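Side-chain contacts in nuclear inclusion protein A (Tobacco vein mottling virus, PDB 3MMG), which probably acts as a cysteine peptidase of the chymotrypsin-like 3C type, the kind of enzyme that cuts a potyviral polyprotein: residues Arg9-Ile14 / Arg108-Ser113; Cys19-Ser24 / Pro39-Asn44; Asn44-Arg49 / Gly149-Pro154; Arg80-Ile85 / Leu164-Leu169. The protein carries 3 engineered substitutions. All blocks are in the same frame, centred on the assembly; numbering follows the deposited sequence.

Contact 1: Arg9-Ile14 / Arg108-Ser113; sequences RDFNPI and RVCMVS
Phe-11 and Ile-14 lie against Val-112 and Cys-110, packing the short N-terminal helix 12-15 and the turn before it onto strand 109-116 of the C-terminal barrel in this two-barrel, chymotrypsin-like fold. The tightest approach is Phe-11 CD2 to Val-112 CG2 at 3.7 Å; the methyl also lies near CB and CG of Phe-11, so it meets the ring obliquely at its root. At the far end of the ring, Phe-11 CZ is 4.3 Å from Cys-110 SG in one of the two conformers of that cysteine. There the sulfur stands 49° off the ring normal, a tentative, oblique sulfur-aromatic contact. Val-112 uses both branches: with CG1 anti to its backbone N (chi1 172°), CG2 serves Phe-11 while CG1 meets Ile-14 CG2 at 4.0 Å, and these two side chains are set roughly perpendicular. Val-156 on strand 154-157 touches Phe-11, Ile-14 and Val-112, continuing the apolar surface. One face of the Phe-11 ring carries Arg-9 CG, 3.7 Å above the plane and displaced toward the rim. Phe-11 occupies the N-cap position, and the turn leading into the helix is an Asx turn: Asp-10 OD1 accepts from Asn-12 N at 3.0 Å. The same oxygen also takes Asn-12 ND2 at 2.9 Å, this second donor approaching 40° out of the carboxylate plane.

Contact 2: Cys19-Ser24 / Pro39-Asn44; sequences CLLENS and PYIIAN
Four buried apolar side chains meet here without any hydrogen bond, joining two non-adjacent strands of the N-terminal sheet, 18-25 and 40-43. Their segment axes come no closer than 9.5 Å and their directions differ by 74°, so side chains rather than backbones bridge the separation. Leu-21 stands at the centre. Its CD1 touches Ala-43 CB at 3.6 Å, the shortest approach, and its CD2 lies 3.9 Å from Ile-41 CG2. That single isoleucine methyl is thus straddled by the forked end of the leucine, as Leu-21 CD1 is also 4.1 Å from it, and the leucine and isoleucine run antiparallel alongside one another. Strand 28-37 lies between these strands in the sheet order, so the contact spans the inside of the curved sheet that forms the N-terminal barrel of the chymotrypsin-like fold. Ile-41 works through two branches: CG2, anti to the backbone N, serves Leu-21, while CG1 lies beside that N (chi1 -54°) and carries CD1 toward Cys-19 of the other strand. In one of two conformers Cys-19 SG lies 4.1 Å from Ile-41 CD1, a contact that is therefore less certain. Phe-94, from a loop, touches both Cys-19 and Ile-41, and Ile-57 of strand 54-59 packs on Cys-19 and Leu-21.

Contact 3: Asn44-Arg49 / Gly149-Pro154; sequences NQHLFR and GQAGSP. Engineered in segment 149-154: Ala-151 (natural residue Cys).
This contact lies at the active-site cleft of a chymotrypsin-like cysteine protease, where the loop carrying His-46 faces the one carrying Ala-151, an engineered residue that is cysteine in nature. His-46, Asp-81 and position 151 are placed as in the catalytic triad of the family. The methyl CB of Ala-151 sits at the edge of the imidazole, near its plane, 3.6 Å from His-46 CE1 and 3.7 Å from His-46 NE2. A chi1 of 82° sets the His-46 ring between its own backbone N and carbonyl carbon, which turns that edge toward residue 151. Imidazole rotation is fixed from both ends: ND1 is hydrogen-bonded to Asp-81 OD2, and NE2 to a polar side chain of the bound peptide, which also stacks an aromatic ring on His-46. Within its own segment, CD2 of His-46 lies 4.3 Å over the centre of the Arg-49 guanidinium.

Asn-44 makes the other half of the contact. Its OD1 is 2.9 Å from Gly-152 N, but the angle is too poor for a hydrogen bond; Asn-44 OD1 also lies 3.4 Å from Ala-151 C. ND2 is hydrogen-bonded to both Asp-81 OD2 and His-167 O, the latter on strand 163-171 of the C-terminal barrel. Gln-150 to Ser-153 form a type II turn that shapes this loop, and Gly-149 makes backbone hydrogen bonds with the peptide. The turn is tied twice at Gln-150 O: Ser-153 N donates at 3.1 Å, and Ser-153 OG at 2.7 Å from the same face of the carbonyl plane.

Contact 4: Arg80-Ile85 / Leu164-Leu169; sequences RDIIVI and LGIHSL
The backbones of Asp-81 and Ser-168 approach to 7.2 Å between CA atoms, and those of Ile-82 and Ile-166 to 8.2 Å, distances that leave the side chains to make the contact. Asp-81 is the centre of an inverse gamma turn, closed by a weak 2.9 Å bond from Ile-82 N to Arg-80 O, just ahead of strand 83-86. Facing it is strand 163-171, which contains two classic beta bulges, one at Leu-164 and Gly-165 and the other at Ser-168 and Leu-169. The polar link is one hydrogen bond from Ser-168 OG to Asp-81 OD2, 2.8 Å long, received at the anti lone pair, away from the other carboxylate oxygen. Both groups extend away from their own backbone N (chi1 -172° for Asp-81 and 177° for Ser-168), which carries them across toward one another. Asp-81, just before strand 83-86 of the N-terminal barrel, is placed like the acidic member of the triad in chymotrypsin-like proteases, which would make Ser-168, from the C-terminal barrel, a second-shell partner. OD2 takes two further bonds from the 44-49 loop, so three restrain the carboxylate's orientation. Beside this polar cluster the contact turns apolar: Ile-166 CD1 meets Ile-82 CG1 at 4.2 Å and lies equally far from Asp-81 O. Val-180 of the adjacent strand packs on both isoleucines. Between Ile-166 and Ser-168, His-167 NE2 hydrogen-bonds a polar side chain of the bound peptide, and beyond them Leu-169 pairs with the peptide in an antiparallel ladder.

From the N terminus, residues 9-14 open a long loop, which contact 1 closes when strand 109-116 enters the C-terminal barrel. Contact 2 is nested inside it and closes a short loop within the N-terminal sheet. Contact 3 follows contact 2 in series, sharing Asn-44, and spans from that sheet to the 149-154 loop. Contact 4 likewise starts after contact 2 has closed, and its segments alternate with those of contacts 1 and 3; contacts 1 and 3 also cross. Contacts 3 and 4, centres about 7 Å apart, each pair an N-terminal-half segment (44-49, 80-85) with a C-terminal-half one (149-154, 164-169), joining the two barrels at the active-site cleft.

Contact 1: Arg9-Ile14 / Arg108-Ser113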
loop_
_atom_site.group_PDB
_atom_site.type_symbol
_atom_site.label_atom_id
_atom_site.label_comp_id
_atom_site.label_asym_id
_atom_site.label_seq_id
_atom_site.Cartn_x
_atom_site.Cartn_y
_atom_site.Cartn_z
ATOM N N ARG A 9 -10.274 -7.247 17.771
ATOM C CA ARG A 9 -8.934 -7.547 17.217
ATOM C C ARG A 9 -8.020 -6.351 17.402
ATOM O O ARG A 9 -8.486 -5.214 17.364
ATOM C CB ARG A 9 -9.043 -7.899 15.709
ATOM C CG ARG A 9 -7.701 -8.036 14.941
ATOM C CD ARG A 9 -7.854 -8.699 13.553
ATOM N NE ARG A 9 -8.163 -10.124 13.640
ATOM C CZ ARG A 9 -7.294 -11.085 13.950
ATOM N NH1 ARG A 9 -6.018 -10.808 14.203
ATOM N NH2 ARG A 9 -7.714 -12.346 14.021
ATOM N N ASP A 10 -6.723 -6.636 17.581
ATOM C CA ASP A 10 -5.711 -5.615 17.779
ATOM C C ASP A 10 -5.023 -5.293 16.462
ATOM O O ASP A 10 -4.241 -6.110 15.946
ATOM C CB ASP A 10 -4.664 -6.126 18.781
ATOM C CG ASP A 10 -3.781 -5.004 19.353
ATOM O OD1 ASP A 10 -3.595 -3.978 18.684
ATOM O OD2 ASP A 10 -3.256 -5.151 20.488
ATOM N N PHE A 11 -5.288 -4.103 15.923
ATOM C CA PHE A 11 -4.646 -3.684 14.669
ATOM C C PHE A 11 -3.480 -2.728 14.892
ATOM O O PHE A 11 -2.906 -2.161 13.945
ATOM C CB PHE A 11 -5.663 -2.987 13.745
ATOM C CG PHE A 11 -6.807 -3.861 13.357
ATOM C CD1 PHE A 11 -7.996 -3.825 14.070
ATOM C CD2 PHE A 11 -6.695 -4.709 12.258
ATOM C CE1 PHE A 11 -9.068 -4.642 13.680
ATOM C CE2 PHE A 11 -7.755 -5.523 11.864
ATOM C CZ PHE A 11 -8.934 -5.481 12.583
ATOM N N ASN A 12 -3.139 -2.504 16.154
ATOM C CA ASN A 12 -2.128 -1.498 16.453
ATOM C C ASN A 12 -0.738 -1.767 15.912
ATOM O O ASN A 12 -0.076 -0.832 15.450
ATOM C CB ASN A 12 -2.104 -1.219 17.957
ATOM C CG ASN A 12 -3.345 -0.502 18.392
ATOM O OD1 ASN A 12 -3.519 0.677 18.085
ATOM N ND2 ASN A 12 -4.237 -1.217 19.053
ATOM N N PRO A 13 -0.280 -3.030 15.949
ATOM C CA PRO A 13 1.032 -3.288 15.329
ATOM C C PRO A 13 1.127 -2.932 13.839
ATOM O O PRO A 13 2.198 -2.518 13.362
ATOM C CB PRO A 13 1.204 -4.790 15.512
ATOM C CG PRO A 13 0.423 -5.110 16.763
ATOM C CD PRO A 13 -0.802 -4.233 16.624
ATOM N N ILE A 14 0.025 -3.104 13.108
ATOM C CA ILE A 14 -0.016 -2.654 11.707
ATOM C C ILE A 14 0.048 -1.146 11.586
ATOM O O ILE A 14 0.869 -0.621 10.826
ATOM C CB ILE A 14 -1.256 -3.211 10.968
ATOM C CG1 ILE A 14 -1.229 -4.747 11.004
ATOM C CG2 ILE A 14 -1.322 -2.667 9.531
ATOM C CD1 ILE A 14 -2.586 -5.373 10.824
ATOM N N ARG A 108 -12.593 -11.493 4.917
ATOM C CA ARG A 108 -13.176 -10.165 4.871
ATOM C C ARG A 108 -12.073 -9.243 5.387
ATOM O O ARG A 108 -11.187 -9.680 6.140
ATOM C CB ARG A 108 -14.408 -10.090 5.777
ATOM C CG ARG A 108 -15.473 -11.129 5.362
ATOM C CD ARG A 108 -16.780 -10.922 6.089
ATOM N NE ARG A 108 -16.706 -11.220 7.524
ATOM C CZ ARG A 108 -16.894 -12.436 8.044
ATOM N NH1 ARG A 108 -17.121 -13.476 7.243
ATOM N NH2 ARG A 108 -16.853 -12.624 9.363
ATOM N N VAL A 109 -12.123 -7.982 4.967
ATOM C CA VAL A 109 -11.004 -7.066 5.262
ATOM C C VAL A 109 -11.440 -5.772 5.939
ATOM O O VAL A 109 -12.550 -5.274 5.703
ATOM C CB VAL A 109 -10.168 -6.698 3.989
ATOM C CG1 VAL A 109 -9.472 -7.935 3.401
ATOM C CG2 VAL A 109 -11.043 -5.991 2.942
ATOM N N CYS A 110 -10.565 -5.254 6.817
ATOM C CA CYS A 110 -10.660 -3.867 7.346
ATOM C C CYS A 110 -9.496 -3.028 6.858
ATOM O O CYS A 110 -8.358 -3.515 6.817
ATOM C CB CYS A 110 -10.602 -3.836 8.874
ATOM S SG CYS A 110 -11.977 -4.566 9.720
ATOM N N MET A 111 -9.750 -1.753 6.552
ATOM C CA MET A 111 -8.662 -0.860 6.209
ATOM C C MET A 111 -8.094 -0.327 7.512
ATOM O O MET A 111 -8.842 0.016 8.443
ATOM C CB MET A 111 -9.164 0.248 5.291
ATOM C CG MET A 111 -8.024 1.116 4.751
ATOM S SD MET A 111 -8.631 2.297 3.514
ATOM C CE MET A 111 -9.250 1.208 2.240
ATOM N N VAL A 112 -6.771 -0.250 7.567
ATOM C CA VAL A 112 -6.087 0.255 8.752
ATOM C C VAL A 112 -5.262 1.483 8.358
ATOM O O VAL A 112 -4.609 1.488 7.312
ATOM C CB VAL A 112 -5.169 -0.809 9.346
ATOM C CG1 VAL A 112 -4.330 -0.187 10.470
ATOM C CG2 VAL A 112 -5.987 -1.981 9.878
ATOM N N SER A 113 -5.251 2.499 9.216
ATOM C CA SER A 113 -4.412 3.667 8.946
ATOM C C SER A 113 -3.902 4.222 10.279
ATOM O O SER A 113 -4.048 3.591 11.350
ATOM C CB SER A 113 -5.209 4.703 8.136
ATOM O OG SER A 113 -4.421 5.807 7.727
#

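Contact 2: Cys19-Ser24 / Pro39-Asn44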
loop_
_atom_site.group_PDB
_atom_site.type_symbol
_atom_site.label_atom_id
_atom_site.label_comp_id
_atom_site.label_asym_id
_atom_site.label_seq_id
_atom_site.Cartn_x
_atom_site.Cartn_y
_atom_site.Cartn_z
ATOM N N CYS A 19 3.021 4.521 7.161
ATOM C CA CYS A 19 3.730 5.790 6.908
ATOM C C CYS A 19 2.865 6.731 6.071
ATOM O O CYS A 19 1.961 6.287 5.335
ATOM C CB CYS A 19 4.986 5.543 6.076
ATOM S SG CYS A 19 6.152 4.321 6.664
ATOM N N LEU A 20 3.169 8.020 6.146
ATOM C CA LEU A 20 2.638 8.966 5.161
ATOM C C LEU A 20 3.703 9.213 4.108
ATOM O O LEU A 20 4.859 9.453 4.438
ATOM C CB LEU A 20 2.220 10.304 5.775
ATOM C CG LEU A 20 1.175 10.356 6.886
ATOM C CD1 LEU A 20 1.022 11.796 7.377
ATOM C CD2 LEU A 20 -0.135 9.846 6.405
ATOM N N LEU A 21 3.313 9.138 2.838
ATOM C CA LEU A 21 4.239 9.364 1.737
ATOM C C LEU A 21 3.812 10.605 0.946
ATOM O O LEU A 21 2.660 10.721 0.530
ATOM C CB LEU A 21 4.297 8.121 0.830
ATOM C CG LEU A 21 4.627 6.794 1.518
ATOM C CD1 LEU A 21 4.549 5.658 0.494
ATOM C CD2 LEU A 21 5.979 6.843 2.159
ATOM N N GLU A 22 4.733 11.557 0.792
ATOM C CA GLU A 22 4.440 12.760 0.015
ATOM C C GLU A 22 5.499 12.845 -1.061
ATOM O O GLU A 22 6.694 12.894 -0.758
ATOM C CB GLU A 22 4.448 14.031 0.886
ATOM C CG GLU A 22 4.198 15.305 0.057
ATOM C CD GLU A 22 4.222 16.608 0.848
ATOM O OE1 GLU A 22 4.600 16.615 2.051
ATOM O OE2 GLU A 22 3.855 17.649 0.240
ATOM N N ASN A 23 5.063 12.845 -2.311
ATOM C CA ASN A 23 5.957 12.981 -3.444
ATOM C C ASN A 23 5.645 14.321 -4.080
ATOM O O ASN A 23 4.642 14.451 -4.774
ATOM C CB ASN A 23 5.724 11.846 -4.440
ATOM C CG ASN A 23 6.864 11.699 -5.410
ATOM O OD1 ASN A 23 7.937 12.276 -5.197
ATOM N ND2 ASN A 23 6.658 10.917 -6.474
ATOM N N SER A 24 6.507 15.306 -3.815
ATOM C CA SER A 24 6.240 16.719 -4.128
ATOM C C SER A 24 7.009 17.176 -5.355
ATOM O O SER A 24 8.212 16.982 -5.440
ATOM C CB SER A 24 6.603 17.610 -2.938
ATOM O OG SER A 24 6.160 18.949 -3.140
ATOM N N PRO A 39 14.280 -1.905 6.481
ATOM C CA PRO A 39 14.725 -0.717 5.769
ATOM C C PRO A 39 13.874 -0.399 4.528
ATOM O O PRO A 39 14.259 0.464 3.710
ATOM C CB PRO A 39 16.136 -1.116 5.330
ATOM C CG PRO A 39 15.978 -2.574 5.018
ATOM C CD PRO A 39 15.068 -3.094 6.095
ATOM N N TYR A 40 12.740 -1.085 4.392
ATOM C CA TYR A 40 11.922 -0.998 3.191
ATOM C C TYR A 40 10.627 -0.244 3.432
ATOM O O TYR A 40 10.042 -0.321 4.522
ATOM C CB TYR A 40 11.565 -2.405 2.668
ATOM C CG TYR A 40 12.765 -3.304 2.538
ATOM C CD1 TYR A 40 12.925 -4.409 3.371
ATOM C CD2 TYR A 40 13.742 -3.040 1.577
ATOM C CE1 TYR A 40 14.069 -5.234 3.272
ATOM C CE2 TYR A 40 14.879 -3.852 1.457
ATOM C CZ TYR A 40 15.027 -4.944 2.299
ATOM O OH TYR A 40 16.151 -5.754 2.188
ATOM N N ILE A 41 10.197 0.468 2.398
ATOM C CA ILE A 41 8.866 1.069 2.328
ATOM C C ILE A 41 8.104 0.412 1.194
ATOM O O ILE A 41 8.589 0.375 0.065
ATOM C CB ILE A 41 8.945 2.603 2.026
ATOM C CG1 ILE A 41 9.866 3.313 3.040
ATOM C CG2 ILE A 41 7.545 3.251 2.019
ATOM C CD1 ILE A 41 9.409 3.214 4.449
ATOM N N ILE A 42 6.920 -0.106 1.508
ATOM C CA ILE A 42 6.074 -0.781 0.523
ATOM C C ILE A 42 5.016 0.240 0.145
ATOM O O ILE A 42 4.363 0.837 1.028
ATOM C CB ILE A 42 5.407 -2.015 1.150
ATOM C CG1 ILE A 42 6.444 -3.102 1.538
ATOM C CG2 ILE A 42 4.303 -2.558 0.239
ATOM C CD1 ILE A 42 6.000 -3.969 2.718
ATOM N N ALA A 43 4.853 0.481 -1.151
ATOM C CA ALA A 43 3.926 1.511 -1.595
ATOM C C ALA A 43 3.264 1.100 -2.905
ATOM O O ALA A 43 3.617 0.081 -3.485
ATOM C CB ALA A 43 4.663 2.851 -1.764
ATOM N N ASN A 44 2.311 1.903 -3.368
ATOM C CA ASN A 44 1.790 1.722 -4.735
ATOM C C ASN A 44 2.840 2.141 -5.765
ATOM O O ASN A 44 3.535 3.132 -5.559
ATOM C CB ASN A 44 0.561 2.591 -4.974
ATOM C CG ASN A 44 -0.590 2.257 -4.044
ATOM O OD1 ASN A 44 -0.727 2.869 -2.993
ATOM N ND2 ASN A 44 -1.390 1.253 -4.404
#

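Contact 3: Asn44-Arg49 / Gly149-Pro154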
loop_
_atom_site.group_PDB
_atom_site.type_symbol
_atom_site.label_atom_id
_atom_site.label_comp_id
_atom_site.label_asym_id
_atom_site.label_seq_id
_atom_site.Cartn_x
_atom_site.Cartn_y
_atom_site.Cartn_z
ATOM N N ASN A 44 2.311 1.903 -3.368
ATOM C CA ASN A 44 1.790 1.722 -4.735
ATOM C C ASN A 44 2.840 2.141 -5.765
ATOM O O ASN A 44 3.535 3.132 -5.559
ATOM C CB ASN A 44 0.561 2.591 -4.974
ATOM C CG ASN A 44 -0.590 2.257 -4.044
ATOM O OD1 ASN A 44 -0.727 2.869 -2.993
ATOM N ND2 ASN A 44 -1.390 1.253 -4.404
ATOM N N GLN A 45 2.945 1.415 -6.884
ATOM C CA GLN A 45 3.746 1.942 -8.028
ATOM C C GLN A 45 3.328 3.337 -8.465
ATOM O O GLN A 45 4.186 4.162 -8.820
ATOM C CB GLN A 45 3.702 1.013 -9.249
ATOM C CG GLN A 45 4.526 -0.246 -9.050
ATOM C CD GLN A 45 4.533 -1.125 -10.271
ATOM O OE1 GLN A 45 4.209 -0.671 -11.352
ATOM N NE2 GLN A 45 4.909 -2.383 -10.102
ATOM N N HIS A 46 2.036 3.631 -8.392
ATOM C CA HIS A 46 1.523 4.912 -8.868
ATOM C C HIS A 46 1.928 6.135 -8.037
ATOM O O HIS A 46 1.690 7.276 -8.447
ATOM C CB HIS A 46 0.021 4.862 -9.128
ATOM C CG HIS A 46 -0.848 5.041 -7.918
ATOM N ND1 HIS A 46 -1.447 3.973 -7.282
ATOM C CD2 HIS A 46 -1.313 6.157 -7.302
ATOM C CE1 HIS A 46 -2.213 4.423 -6.301
ATOM N NE2 HIS A 46 -2.158 5.746 -6.295
ATOM N N LEU A 47 2.569 5.891 -6.894
ATOM C CA LEU A 47 3.247 6.954 -6.160
ATOM C C LEU A 47 4.273 7.657 -7.056
ATOM O O LEU A 47 4.525 8.843 -6.884
ATOM C CB LEU A 47 3.952 6.389 -4.919
ATOM C CG LEU A 47 4.861 7.327 -4.111
ATOM C CD1 LEU A 47 4.027 8.448 -3.474
ATOM C CD2 LEU A 47 5.555 6.480 -3.078
ATOM N N PHE A 48 4.842 6.937 -8.018
ATOM C CA PHE A 48 5.888 7.499 -8.879
ATOM C C PHE A 48 5.440 7.731 -10.317
ATOM O O PHE A 48 6.264 7.728 -11.241
ATOM C CB PHE A 48 7.131 6.627 -8.817
ATOM C CG PHE A 48 7.654 6.456 -7.425
ATOM C CD1 PHE A 48 7.550 5.232 -6.777
ATOM C CD2 PHE A 48 8.220 7.530 -6.753
ATOM C CE1 PHE A 48 8.025 5.079 -5.466
ATOM C CE2 PHE A 48 8.692 7.397 -5.450
ATOM C CZ PHE A 48 8.600 6.176 -4.809
ATOM N N ARG A 49 4.142 7.947 -10.495
ATOM C CA ARG A 49 3.582 8.342 -11.791
ATOM C C ARG A 49 4.354 9.497 -12.411
ATOM O O ARG A 49 4.635 9.493 -13.617
ATOM C CB ARG A 49 2.154 8.809 -11.605
ATOM C CG ARG A 49 1.166 7.712 -11.520
ATOM C CD ARG A 49 -0.223 8.296 -11.479
ATOM N NE ARG A 49 -0.488 9.153 -10.324
ATOM C CZ ARG A 49 -1.714 9.540 -9.978
ATOM N NH1 ARG A 49 -2.751 9.140 -10.696
ATOM N NH2 ARG A 49 -1.914 10.320 -8.931
ATOM N N GLY A 149 -6.048 10.093 -1.503
ATOM C CA GLY A 149 -5.094 10.239 -0.425
ATOM C C GLY A 149 -4.898 8.935 0.328
ATOM O O GLY A 149 -3.901 8.769 1.017
ATOM N N GLN A 150 -5.854 8.016 0.212
ATOM C CA GLN A 150 -5.809 6.793 1.020
ATOM C C GLN A 150 -5.225 5.583 0.301
ATOM O O GLN A 150 -5.135 4.478 0.878
ATOM C CB GLN A 150 -7.208 6.481 1.568
ATOM C CG GLN A 150 -7.630 7.418 2.702
ATOM C CD GLN A 150 -8.945 6.997 3.297
ATOM O OE1 GLN A 150 -9.998 7.376 2.804
ATOM N NE2 GLN A 150 -8.890 6.174 4.349
ATOM N N ALA A 151 -4.826 5.764 -0.958
ATOM C CA ALA A 151 -4.099 4.671 -1.633
ATOM C C ALA A 151 -2.872 4.305 -0.789
ATOM O O ALA A 151 -2.229 5.179 -0.169
ATOM C CB ALA A 151 -3.719 5.023 -3.057
ATOM N N GLY A 152 -2.579 3.015 -0.729
ATOM C CA GLY A 152 -1.444 2.517 0.059
ATOM C C GLY A 152 -1.817 2.043 1.444
ATOM O O GLY A 152 -0.994 1.388 2.118
ATOM N N SER A 153 -3.044 2.350 1.878
ATOM C CA SER A 153 -3.551 1.898 3.177
ATOM C C SER A 153 -3.710 0.386 3.162
ATOM O O SER A 153 -4.310 -0.170 2.220
ATOM C CB SER A 153 -4.879 2.585 3.529
ATOM O OG SER A 153 -4.737 4.012 3.517
ATOM N N PRO A 154 -3.163 -0.302 4.172
ATOM C CA PRO A 154 -3.345 -1.760 4.198
ATOM C C PRO A 154 -4.794 -2.219 4.360
ATOM O O PRO A 154 -5.573 -1.614 5.105
ATOM C CB PRO A 154 -2.520 -2.220 5.408
ATOM C CG PRO A 154 -2.356 -1.009 6.264
ATOM C CD PRO A 154 -2.355 0.186 5.311
#

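Contact 4: Arg80-Ile85 / Leu164-Leu169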
loop_
_atom_site.group_PDB
_atom_site.type_symbol
_atom_site.label_atom_id
_atom_site.label_comp_id
_atom_site.label_asym_id
_atom_site.label_seq_id
_atom_site.Cartn_x
_atom_site.Cartn_y
_atom_site.Cartn_z
ATOM N N ARG A 80 1.665 -5.594 -11.077
ATOM C CA ARG A 80 0.668 -5.039 -10.155
ATOM C C ARG A 80 1.130 -3.741 -9.512
ATOM O O ARG A 80 2.312 -3.401 -9.588
ATOM C CB ARG A 80 0.250 -6.058 -9.107
ATOM C CG ARG A 80 1.322 -6.312 -8.054
ATOM C CD ARG A 80 0.933 -7.481 -7.148
ATOM N NE ARG A 80 1.057 -8.746 -7.885
ATOM C CZ ARG A 80 0.609 -9.930 -7.471
ATOM N NH1 ARG A 80 -0.015 -10.053 -6.291
ATOM N NH2 ARG A 80 0.793 -11.009 -8.242
ATOM N N ASP A 81 0.192 -3.031 -8.882
ATOM C CA ASP A 81 0.445 -1.673 -8.379
ATOM C C ASP A 81 1.101 -1.668 -6.997
ATOM O O ASP A 81 0.612 -0.983 -6.097
ATOM C CB ASP A 81 -0.860 -0.874 -8.373
ATOM C CG ASP A 81 -0.649 0.599 -8.045
ATOM O OD1 ASP A 81 0.464 1.125 -8.322
ATOM O OD2 ASP A 81 -1.598 1.207 -7.523
ATOM N N ILE A 82 2.184 -2.435 -6.849
ATOM C CA ILE A 82 3.027 -2.466 -5.639
ATOM C C ILE A 82 4.515 -2.304 -5.990
ATOM O O ILE A 82 5.013 -2.871 -6.973
ATOM C CB ILE A 82 2.832 -3.770 -4.822
ATOM C CG1 ILE A 82 1.334 -3.973 -4.491
ATOM C CG2 ILE A 82 3.689 -3.723 -3.510
ATOM C CD1 ILE A 82 1.013 -5.267 -3.713
ATOM N N ILE A 83 5.219 -1.525 -5.172
ATOM C CA ILE A 83 6.657 -1.324 -5.327
ATOM C C ILE A 83 7.294 -1.346 -3.941
ATOM O O ILE A 83 6.644 -0.994 -2.963
ATOM C CB ILE A 83 6.984 -0.007 -6.081
ATOM C CG1 ILE A 83 8.475 0.039 -6.444
ATOM C CG2 ILE A 83 6.562 1.232 -5.280
ATOM C CD1 ILE A 83 8.729 0.784 -7.714
ATOM N N VAL A 84 8.536 -1.808 -3.868
ATOM C CA VAL A 84 9.295 -1.805 -2.629
ATOM C C VAL A 84 10.450 -0.832 -2.833
ATOM O O VAL A 84 11.119 -0.868 -3.856
ATOM C CB VAL A 84 9.822 -3.213 -2.222
ATOM C CG1 VAL A 84 10.456 -3.148 -0.864
ATOM C CG2 VAL A 84 8.667 -4.265 -2.187
ATOM N N ILE A 85 10.652 0.056 -1.865
ATOM C CA ILE A 85 11.705 1.077 -1.948
ATOM C C ILE A 85 12.674 0.811 -0.816
ATOM O O ILE A 85 12.256 0.654 0.333
ATOM C CB ILE A 85 11.109 2.511 -1.771
ATOM C CG1 ILE A 85 9.909 2.750 -2.709
ATOM C CG2 ILE A 85 12.170 3.574 -1.979
ATOM C CD1 ILE A 85 8.972 3.786 -2.181
ATOM N N LEU A 164 -3.372 -8.184 3.408
ATOM C CA LEU A 164 -3.724 -8.888 2.155
ATOM C C LEU A 164 -3.455 -8.033 0.924
ATOM O O LEU A 164 -3.373 -8.549 -0.188
ATOM C CB LEU A 164 -5.186 -9.299 2.145
ATOM C CG LEU A 164 -5.676 -10.161 3.307
ATOM C CD1 LEU A 164 -7.105 -10.625 3.012
ATOM C CD2 LEU A 164 -4.746 -11.325 3.632
ATOM N N GLY A 165 -3.328 -6.722 1.130
ATOM C CA GLY A 165 -3.219 -5.840 -0.034
ATOM C C GLY A 165 -3.119 -4.413 0.443
ATOM O O GLY A 165 -3.157 -4.145 1.649
ATOM N N ILE A 166 -3.011 -3.499 -0.507
ATOM C CA ILE A 166 -3.064 -2.068 -0.208
ATOM C C ILE A 166 -4.037 -1.368 -1.145
ATOM O O ILE A 166 -4.222 -1.796 -2.297
ATOM C CB ILE A 166 -1.670 -1.393 -0.289
ATOM C CG1 ILE A 166 -0.974 -1.686 -1.623
ATOM C CG2 ILE A 166 -0.826 -1.837 0.916
ATOM C CD1 ILE A 166 0.279 -0.815 -1.887
ATOM N N HIS A 167 -4.690 -0.323 -0.641
ATOM C CA HIS A 167 -5.722 0.325 -1.460
ATOM C C HIS A 167 -5.120 0.922 -2.749
ATOM O O HIS A 167 -3.999 1.393 -2.716
ATOM C CB HIS A 167 -6.486 1.380 -0.664
ATOM C CG HIS A 167 -7.525 2.070 -1.493
ATOM N ND1 HIS A 167 -8.593 1.389 -2.047
ATOM C CD2 HIS A 167 -7.667 3.366 -1.856
ATOM C CE1 HIS A 167 -9.346 2.241 -2.725
ATOM N NE2 HIS A 167 -8.793 3.446 -2.642
ATOM N N SER A 168 -5.862 0.910 -3.869
ATOM C CA SER A 168 -5.285 1.349 -5.139
ATOM C C SER A 168 -6.195 2.221 -6.021
ATOM O O SER A 168 -5.817 3.326 -6.363
ATOM C CB SER A 168 -4.771 0.143 -5.945
ATOM O OG SER A 168 -4.268 0.555 -7.216
ATOM N N LEU A 169 -7.374 1.702 -6.369
ATOM C CA LEU A 169 -8.213 2.252 -7.443
ATOM C C LEU A 169 -9.577 2.586 -6.955
ATOM O O LEU A 169 -10.077 1.993 -6.000
ATOM C CB LEU A 169 -8.456 1.216 -8.553
ATOM C CG LEU A 169 -7.387 0.573 -9.403
ATOM C CD1 LEU A 169 -8.068 -0.450 -10.297
ATOM C CD2 LEU A 169 -6.679 1.662 -10.228
#